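Local atomic coordinates of putative gamma-glutamylcyclotransferase YkqA (Bacillus subtilis, PDB entry 2QIK), a protein that is a putative gamma-glutamylcyclotransferase, probably an acyltransferase that cyclises gamma-glutamyl groups of its substrates. Residues M1-G9 with I91-M99; R32-A40 with F107-W115. All coordinates share one frame; numbering follows the deposited sequence. Where two conformers were deposited one is given.

Contact 1: residues M1-G9 with I91-M99; sequences MNSLLFVYG and IKIALIYFM
Ser-3 begins this seam by setting its CB 3.7 Å from CD1 of Leu-95, where the two outermost strands of an otherwise antiparallel sheet meet and close it into the barrel of the gamma-glutamylcyclotransferase fold. Strands 3-7 and 91-98 run in broadly the same sense but diverge by 58°, and backbone pairing is confined to a single bridge, Leu-5 with Leu-95. In its first half, the carbonyl O of Leu-4 accepts from N of Leu-95 at 2.9 Å. The side chain of Leu-4 packs its CB on CB of Ala-94 and, in the conformer given for Lys-92, crosses the aliphatic part of that lysine at about a right angle.

Leu-5 starts off away from strand 91-98, yet with CG anti to the backbone N (chi1 173°) its CD1 returns to the contact. There it sits at the edge of the Tyr-97 ring, in its plane and 3.9 Å from CE2. That ring also packs on helix 65-74, and its hydroxyl is hydrogen-bonded to Asp-72.

N of Phe-6 completes the bridge, reaching O of Leu-95 at 2.8 Å almost in line with the C=O bond; one peptide unit on each side of Leu-5 thus engages Leu-95. The Phe-6 side chain lies alongside Ile-96, pointing the same way, with CD1 of the isoleucine 3.6 Å from ring atom CD1.

Beyond this point a water spans the widening gap, donating to O of Phe-6 and accepting from N of Tyr-97. Tyr-8, by similarity a substrate-binding residue, turns its ring across Ile-96 and receives CG1 at its edge. CG stands between the backbone N and the carbonyl carbon (chi1 57°), and the ring reaches on to Tyr-97, where OH donates to O of Tyr-97 at 2.7 Å, the acceptor lying in the ring plane.

Contact 2: residues R32-A40 with F107-W115; sequences RTKGSLFAA and FTKISSGDW
Phe-38 and Phe-107 stack face to face, their centroids 4.1 Å apart and their planes inclined by only 20°, with CD2 of Phe-38 over the centre of the Phe-107 ring. The opposite face of Phe-38 is covered by Lys-109, whose CG stands above the rim while CB lies 3.7 Å from CE2; the phenyl ring is thus sandwiched between an aromatic and an aliphatic neighbour. The extended lysine chain runs on past Ser-36, where a water donates to OG and accepts only a weak bond from NZ.

Leu-37 points to the other face of the sheet. Its chi1 of -177° turns CG away from N and sends CD2 into the bend of the 107-115 segment, 3.5 Å from N of Trp-115 and close to CB of Ile-110. On the same face, in the conformer given, CD1 of Ile-110 rests on CB of Ala-39.

Between the two faces, Ala-39 and Thr-108 form an antiparallel hydrogen-bonded pair, each N donating to the other's O. The arrangement is that of an antiparallel edge strand in a small three-stranded sheet, leading through a type I turn, Ile-110 to Gly-113, into a helix N-capped by Asp-114, whose OD2 also forms a salt bridge with Arg-12.

Overall arrangement
Contacts 1 and 2 meet around Tyr-8, although their centres lie about 16 Å apart. Contact 1 closes the barrel; contact 2 pairs strand 108-110 with 36-39 in the small sheet, while 32-34 ends a strand of the larger one. Tyr-8 belongs with Gly-9, Thr-10 and Leu-11 to the substrate-binding site inferred by similarity. CD1 of Tyr-8 lies 3.6 Å from CD1 of Leu-37, and the carbonyl O of Tyr-8 lies 3.2 Å from CB of Trp-115. Residues of contact 2 therefore pack against the start of the inferred site. A second meeting point joins SE of Met-99 to CB of Ala-40 at 3.6 Å. In sequence the segments of the two contacts interleave.

Contact 1: residues M1-G9 with I91-M99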
loop_
_atom_site.group_PDB
_atom_site.type_symbol
_atom_site.label_atom_id
_atom_site.label_comp_id
_atom_site.label_asym_id
_atom_site.label_seq_id
_atom_site.Cartn_x
_atom_site.Cartn_y
_atom_site.Cartn_z
HETATM N N MSE A 1 23.718 14.487 10.581
HETATM C CA MSE A 1 23.163 13.684 11.714
HETATM C C MSE A 1 21.746 13.491 11.248
HETATM O O MSE A 1 20.869 14.277 11.639
HETATM C CB MSE A 1 23.140 14.507 12.959
HETATM C CG MSE A 1 22.222 13.888 14.043
HETATM SE SE MSE A 1 21.177 15.394 14.681
HETATM C CE MSE A 1 22.714 16.604 15.166
ATOM N N ASN A 2 21.617 12.580 10.299
ATOM C CA ASN A 2 20.335 12.364 9.550
ATOM C C ASN A 2 19.320 11.894 10.538
ATOM O O ASN A 2 19.638 11.291 11.556
ATOM C CB ASN A 2 20.495 11.292 8.445
ATOM C CG ASN A 2 21.321 11.716 7.313
ATOM O OD1 ASN A 2 21.623 10.932 6.386
ATOM N ND2 ASN A 2 21.670 12.993 7.322
ATOM N N SER A 3 18.083 12.144 10.216
ATOM C CA SER A 3 16.988 11.757 11.094
ATOM C C SER A 3 15.937 11.024 10.255
ATOM O O SER A 3 15.549 11.524 9.188
ATOM C CB SER A 3 16.298 13.000 11.660
ATOM O OG SER A 3 17.200 13.805 12.417
ATOM N N LEU A 4 15.380 9.946 10.789
ATOM C CA LEU A 4 14.195 9.369 10.204
ATOM C C LEU A 4 13.026 10.306 10.398
ATOM O O LEU A 4 12.840 10.884 11.464
ATOM C CB LEU A 4 13.895 7.991 10.738
ATOM C CG LEU A 4 14.949 6.961 10.469
ATOM C CD1 LEU A 4 14.523 5.626 11.151
ATOM C CD2 LEU A 4 15.142 6.710 8.987
ATOM N N LEU A 5 12.221 10.431 9.353
ATOM C CA LEU A 5 11.082 11.335 9.287
ATOM C C LEU A 5 9.860 10.600 8.717
ATOM O O LEU A 5 9.967 10.012 7.634
ATOM C CB LEU A 5 11.421 12.516 8.383
ATOM C CG LEU A 5 10.244 13.464 8.090
ATOM C CD1 LEU A 5 9.832 14.232 9.278
ATOM C CD2 LEU A 5 10.624 14.405 6.962
ATOM N N PHE A 6 8.789 10.589 9.485
ATOM C CA PHE A 6 7.520 9.995 9.043
ATOM C C PHE A 6 6.619 11.098 8.540
ATOM O O PHE A 6 6.345 12.066 9.243
ATOM C CB PHE A 6 6.859 9.268 10.242
ATOM C CG PHE A 6 5.494 8.702 9.962
ATOM C CD1 PHE A 6 4.366 9.394 10.291
ATOM C CD2 PHE A 6 5.342 7.472 9.375
ATOM C CE1 PHE A 6 3.085 8.853 10.091
ATOM C CE2 PHE A 6 4.089 6.951 9.162
ATOM C CZ PHE A 6 3.003 7.616 9.544
ATOM N N VAL A 7 6.171 10.949 7.280
ATOM C CA VAL A 7 5.299 11.921 6.664
ATOM C C VAL A 7 3.974 11.263 6.285
ATOM O O VAL A 7 3.917 10.138 5.841
ATOM C CB VAL A 7 5.866 12.641 5.390
ATOM C CG1 VAL A 7 7.044 13.563 5.843
ATOM C CG2 VAL A 7 6.272 11.601 4.303
ATOM N N TYR A 8 2.914 12.046 6.458
ATOM C CA TYR A 8 1.544 11.535 6.330
ATOM C C TYR A 8 0.627 12.411 5.470
ATOM O O TYR A 8 -0.494 12.023 5.181
ATOM C CB TYR A 8 0.895 11.375 7.733
ATOM C CG TYR A 8 0.881 12.655 8.529
ATOM C CD1 TYR A 8 -0.114 13.595 8.309
ATOM C CD2 TYR A 8 1.829 12.934 9.448
ATOM C CE1 TYR A 8 -0.135 14.787 8.967
ATOM C CE2 TYR A 8 1.828 14.130 10.121
ATOM C CZ TYR A 8 0.844 15.061 9.892
ATOM O OH TYR A 8 0.778 16.269 10.584
ATOM N N GLY A 9 1.117 13.585 5.084
ATOM C CA GLY A 9 0.270 14.535 4.423
ATOM C C GLY A 9 0.881 15.075 3.144
ATOM O O GLY A 9 1.200 14.335 2.221
ATOM N N ILE A 91 10.120 -1.989 13.715
ATOM C CA ILE A 91 9.683 -0.749 14.340
ATOM C C ILE A 91 10.810 0.204 14.353
ATOM O O ILE A 91 11.904 -0.158 14.778
ATOM C CB ILE A 91 8.989 -1.090 15.699
ATOM C CG1 ILE A 91 7.743 -1.960 15.265
ATOM C CG2 ILE A 91 8.549 0.146 16.361
ATOM C CD1 ILE A 91 6.831 -2.466 16.318
ATOM N N LYS A 92 10.546 1.469 13.977
ATOM C CA LYS A 92 11.543 2.531 13.795
ATOM C C LYS A 92 11.121 3.737 14.612
ATOM O O LYS A 92 9.946 4.025 14.694
ATOM C CB LYS A 92 11.597 2.944 12.296
ATOM C CG LYS A 92 12.029 1.834 11.394
ATOM C CD LYS A 92 12.383 2.343 10.031
ATOM C CE LYS A 92 12.859 1.180 9.080
ATOM N NZ LYS A 92 14.209 0.627 9.387
ATOM N N ILE A 93 12.032 4.562 15.066
ATOM C CA ILE A 93 11.682 5.828 15.707
ATOM C C ILE A 93 11.897 6.934 14.654
ATOM O O ILE A 93 12.929 7.040 14.037
ATOM C CB ILE A 93 12.522 6.077 16.973
ATOM C CG1 ILE A 93 12.244 5.009 18.024
ATOM C CG2 ILE A 93 12.296 7.417 17.505
ATOM C CD1 ILE A 93 13.083 5.044 19.238
ATOM N N ALA A 94 10.896 7.791 14.495
ATOM C CA ALA A 94 10.941 8.863 13.496
ATOM C C ALA A 94 10.312 10.126 13.997
ATOM O O ALA A 94 9.401 10.107 14.792
ATOM C CB ALA A 94 10.257 8.378 12.208
ATOM N N LEU A 95 10.762 11.257 13.432
ATOM C CA LEU A 95 10.145 12.532 13.659
ATOM C C LEU A 95 8.803 12.591 12.952
ATOM O O LEU A 95 8.581 11.991 11.909
ATOM C CB LEU A 95 11.008 13.602 13.012
ATOM C CG LEU A 95 12.290 13.899 13.740
ATOM C CD1 LEU A 95 13.228 14.768 12.871
ATOM C CD2 LEU A 95 11.992 14.636 15.087
ATOM N N ILE A 96 7.925 13.414 13.503
ATOM C CA ILE A 96 6.600 13.670 12.884
ATOM C C ILE A 96 6.220 15.101 13.231
ATOM O O ILE A 96 6.456 15.536 14.360
ATOM C CB ILE A 96 5.548 12.668 13.343
ATOM C CG1 ILE A 96 4.252 12.801 12.547
ATOM C CG2 ILE A 96 5.308 12.749 14.832
ATOM C CD1 ILE A 96 3.218 11.682 12.887
ATOM N N TYR A 97 5.625 15.826 12.273
ATOM C CA TYR A 97 5.130 17.172 12.470
ATOM C C TYR A 97 3.654 17.128 12.753
ATOM O O TYR A 97 2.920 16.377 12.150
ATOM C CB TYR A 97 5.417 18.037 11.217
ATOM C CG TYR A 97 6.875 18.431 11.069
ATOM C CD1 TYR A 97 7.326 19.661 11.490
ATOM C CD2 TYR A 97 7.801 17.559 10.537
ATOM C CE1 TYR A 97 8.682 20.027 11.368
ATOM C CE2 TYR A 97 9.158 17.904 10.419
ATOM C CZ TYR A 97 9.584 19.131 10.881
ATOM O OH TYR A 97 10.905 19.407 10.689
ATOM N N PHE A 98 3.201 18.046 13.592
ATOM C CA PHE A 98 1.752 18.129 13.942
ATOM C C PHE A 98 1.373 19.543 14.243
ATOM O O PHE A 98 2.187 20.312 14.721
ATOM C CB PHE A 98 1.428 17.183 15.160
ATOM C CG PHE A 98 2.146 17.576 16.430
ATOM C CD1 PHE A 98 1.515 18.399 17.386
ATOM C CD2 PHE A 98 3.402 17.033 16.751
ATOM C CE1 PHE A 98 2.137 18.713 18.591
ATOM C CE2 PHE A 98 4.030 17.383 17.932
ATOM C CZ PHE A 98 3.403 18.211 18.851
HETATM N N MSE A 99 0.134 19.898 13.945
HETATM C CA MSE A 99 -0.386 21.202 14.407
HETATM C C MSE A 99 -1.423 20.898 15.486
HETATM O O MSE A 99 -2.417 20.179 15.167
HETATM C CB MSE A 99 -1.076 21.962 13.262
HETATM C CG MSE A 99 -1.825 21.277 12.095
HETATM SE SE MSE A 99 -3.431 22.070 10.999
HETATM C CE MSE A 99 -3.058 21.798 9.048
HETATM O O HOH W 1 5.509 14.709 9.585
#

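Contact 2: residues R32-A40 with F107-W115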
loop_
_atom_site.group_PDB
_atom_site.type_symbol
_atom_site.label_atom_id
_atom_site.label_comp_id
_atom_site.label_asym_id
_atom_site.label_seq_id
_atom_site.Cartn_x
_atom_site.Cartn_y
_atom_site.Cartn_z
ATOM N N ARG A 32 3.224 3.058 9.415
ATOM C CA ARG A 32 2.098 3.560 10.197
ATOM C C ARG A 32 2.544 3.841 11.624
ATOM O O ARG A 32 3.506 3.298 12.131
ATOM C CB ARG A 32 0.883 2.576 10.182
ATOM C CG ARG A 32 1.077 1.337 10.991
ATOM C CD ARG A 32 -0.083 0.391 10.857
ATOM N NE ARG A 32 -0.024 -0.682 11.808
ATOM C CZ ARG A 32 -0.949 -1.604 11.950
ATOM N NH1 ARG A 32 -2.020 -1.604 11.186
ATOM N NH2 ARG A 32 -0.813 -2.482 12.901
ATOM N N THR A 33 1.733 4.653 12.283
ATOM C CA THR A 33 1.874 4.897 13.722
ATOM C C THR A 33 0.503 5.047 14.341
ATOM O O THR A 33 -0.407 5.581 13.734
ATOM C CB THR A 33 2.773 6.094 13.972
ATOM O OG1 THR A 33 3.262 6.119 15.310
ATOM C CG2 THR A 33 2.176 7.421 13.642
ATOM N N LYS A 34 0.346 4.617 15.582
ATOM C CA LYS A 34 -0.936 4.648 16.250
ATOM C C LYS A 34 -1.324 6.132 16.511
ATOM O O LYS A 34 -0.532 6.898 17.088
ATOM C CB LYS A 34 -0.922 3.861 17.552
ATOM C CG LYS A 34 -2.277 3.908 18.244
ATOM C CD LYS A 34 -2.494 2.795 19.250
ATOM C CE LYS A 34 -2.826 1.428 18.656
ATOM N NZ LYS A 34 -2.779 0.377 19.651
ATOM N N GLY A 35 -2.540 6.499 16.106
ATOM C CA GLY A 35 -3.002 7.852 16.187
ATOM C C GLY A 35 -4.103 8.108 15.228
ATOM O O GLY A 35 -4.547 7.197 14.557
ATOM N N SER A 36 -4.572 9.362 15.161
ATOM C CA SER A 36 -5.657 9.723 14.274
ATOM C C SER A 36 -5.193 10.833 13.315
ATOM O O SER A 36 -4.439 11.699 13.680
ATOM C CB SER A 36 -6.800 10.245 15.078
ATOM O OG SER A 36 -7.385 9.234 15.870
ATOM N N LEU A 37 -5.727 10.794 12.115
ATOM C CA LEU A 37 -5.510 11.767 11.036
ATOM C C LEU A 37 -6.766 12.593 10.825
ATOM O O LEU A 37 -7.835 12.037 10.800
ATOM C CB LEU A 37 -5.198 10.978 9.757
ATOM C CG LEU A 37 -4.873 11.856 8.563
ATOM C CD1 LEU A 37 -3.595 12.623 8.691
ATOM C CD2 LEU A 37 -4.799 10.999 7.300
ATOM N N PHE A 38 -6.575 13.902 10.703
ATOM C CA PHE A 38 -7.664 14.838 10.505
ATOM C C PHE A 38 -7.367 15.712 9.307
ATOM O O PHE A 38 -6.245 16.142 9.069
ATOM C CB PHE A 38 -7.774 15.746 11.741
ATOM C CG PHE A 38 -8.337 15.046 12.950
ATOM C CD1 PHE A 38 -7.564 14.306 13.740
ATOM C CD2 PHE A 38 -9.690 15.163 13.234
ATOM C CE1 PHE A 38 -8.153 13.637 14.851
ATOM C CE2 PHE A 38 -10.253 14.497 14.308
ATOM C CZ PHE A 38 -9.519 13.738 15.042
ATOM N N ALA A 39 -8.406 16.091 8.624
ATOM C CA ALA A 39 -8.278 17.201 7.648
ATOM C C ALA A 39 -8.620 18.483 8.445
ATOM O O ALA A 39 -9.680 18.550 9.005
ATOM C CB ALA A 39 -9.310 17.034 6.590
ATOM N N ALA A 40 -7.692 19.426 8.526
ATOM C CA ALA A 40 -7.814 20.734 9.140
ATOM C C ALA A 40 -7.574 21.669 7.968
ATOM O O ALA A 40 -7.908 21.256 6.853
ATOM C CB ALA A 40 -6.751 20.917 10.268
ATOM N N PHE A 107 -11.585 20.429 12.886
ATOM C CA PHE A 107 -11.176 19.579 11.765
ATOM C C PHE A 107 -11.991 18.291 11.747
ATOM O O PHE A 107 -12.837 18.089 12.639
ATOM C CB PHE A 107 -9.736 19.315 11.918
ATOM C CG PHE A 107 -9.356 18.892 13.308
ATOM C CD1 PHE A 107 -8.040 18.753 13.608
ATOM C CD2 PHE A 107 -10.289 18.555 14.271
ATOM C CE1 PHE A 107 -7.646 18.378 14.788
ATOM C CE2 PHE A 107 -9.887 18.137 15.515
ATOM C CZ PHE A 107 -8.575 18.020 15.770
ATOM N N THR A 108 -11.796 17.450 10.733
ATOM C CA THR A 108 -12.622 16.303 10.543
ATOM C C THR A 108 -11.740 15.063 10.438
ATOM O O THR A 108 -10.777 15.013 9.633
ATOM C CB THR A 108 -13.529 16.401 9.304
ATOM O OG1 THR A 108 -12.813 16.314 8.106
ATOM C CG2 THR A 108 -14.070 17.733 9.163
ATOM N N LYS A 109 -12.099 14.030 11.171
ATOM C CA LYS A 109 -11.292 12.826 11.176
ATOM C C LYS A 109 -11.396 12.071 9.832
ATOM O O LYS A 109 -12.456 11.960 9.233
ATOM C CB LYS A 109 -11.790 11.849 12.319
ATOM C CG LYS A 109 -10.883 10.607 12.471
ATOM C CD LYS A 109 -11.123 9.785 13.746
ATOM C CE LYS A 109 -10.341 8.440 13.792
ATOM N NZ LYS A 109 -10.673 7.665 15.020
ATOM N N ILE A 110 -10.243 11.504 9.404
ATOM C CA ILE A 110 -10.133 10.630 8.243
ATOM C C ILE A 110 -10.092 9.201 8.782
ATOM O O ILE A 110 -9.111 8.777 9.354
ATOM C CB ILE A 110 -8.823 10.935 7.427
ATOM C CG1 ILE A 110 -8.648 12.431 7.089
ATOM C CG2 ILE A 110 -8.780 10.144 6.214
ATOM C CD1 ILE A 110 -9.748 13.117 6.401
ATOM N N SER A 111 -11.209 8.466 8.649
ATOM C CA SER A 111 -11.322 7.135 9.226
ATOM C C SER A 111 -10.237 6.166 8.865
ATOM O O SER A 111 -9.770 5.366 9.682
ATOM C CB SER A 111 -12.728 6.520 8.953
ATOM O OG SER A 111 -12.723 5.800 7.758
ATOM N N SER A 112 -9.794 6.239 7.614
ATOM C CA SER A 112 -8.790 5.313 7.124
ATOM C C SER A 112 -7.383 5.560 7.685
ATOM O O SER A 112 -6.480 4.702 7.581
ATOM C CB SER A 112 -8.651 5.315 5.621
ATOM O OG SER A 112 -8.116 6.564 5.214
ATOM N N GLY A 113 -7.181 6.742 8.244
ATOM C CA GLY A 113 -5.893 7.147 8.663
ATOM C C GLY A 113 -4.904 7.416 7.536
ATOM O O GLY A 113 -3.707 7.603 7.785
ATOM N N ASP A 114 -5.384 7.480 6.303
ATOM C CA ASP A 114 -4.511 7.502 5.138
ATOM C C ASP A 114 -4.929 8.622 4.225
ATOM O O ASP A 114 -6.003 8.609 3.617
ATOM C CB ASP A 114 -4.547 6.119 4.452
ATOM C CG ASP A 114 -3.520 5.986 3.360
ATOM O OD1 ASP A 114 -3.030 4.828 3.200
ATOM O OD2 ASP A 114 -3.232 6.964 2.646
ATOM N N TRP A 115 -4.053 9.646 4.136
ATOM C CA TRP A 115 -4.378 10.819 3.366
ATOM C C TRP A 115 -4.566 10.542 1.883
ATOM O O TRP A 115 -5.425 11.131 1.249
ATOM C CB TRP A 115 -3.245 11.861 3.589
ATOM C CG TRP A 115 -3.360 13.126 2.845
ATOM C CD1 TRP A 115 -2.424 13.649 1.950
ATOM C CD2 TRP A 115 -4.267 14.117 3.069
ATOM N NE1 TRP A 115 -2.802 14.850 1.518
ATOM C CE2 TRP A 115 -3.933 15.198 2.175
ATOM C CE3 TRP A 115 -5.416 14.222 3.813
ATOM C CZ2 TRP A 115 -4.655 16.375 2.060
ATOM C CZ3 TRP A 115 -6.133 15.512 3.712
ATOM C CH2 TRP A 115 -5.758 16.492 2.862
HETATM O O HOH W 2 -9.803 9.807 17.377
HETATM O O HOH W 3 -7.634 8.669 11.638
#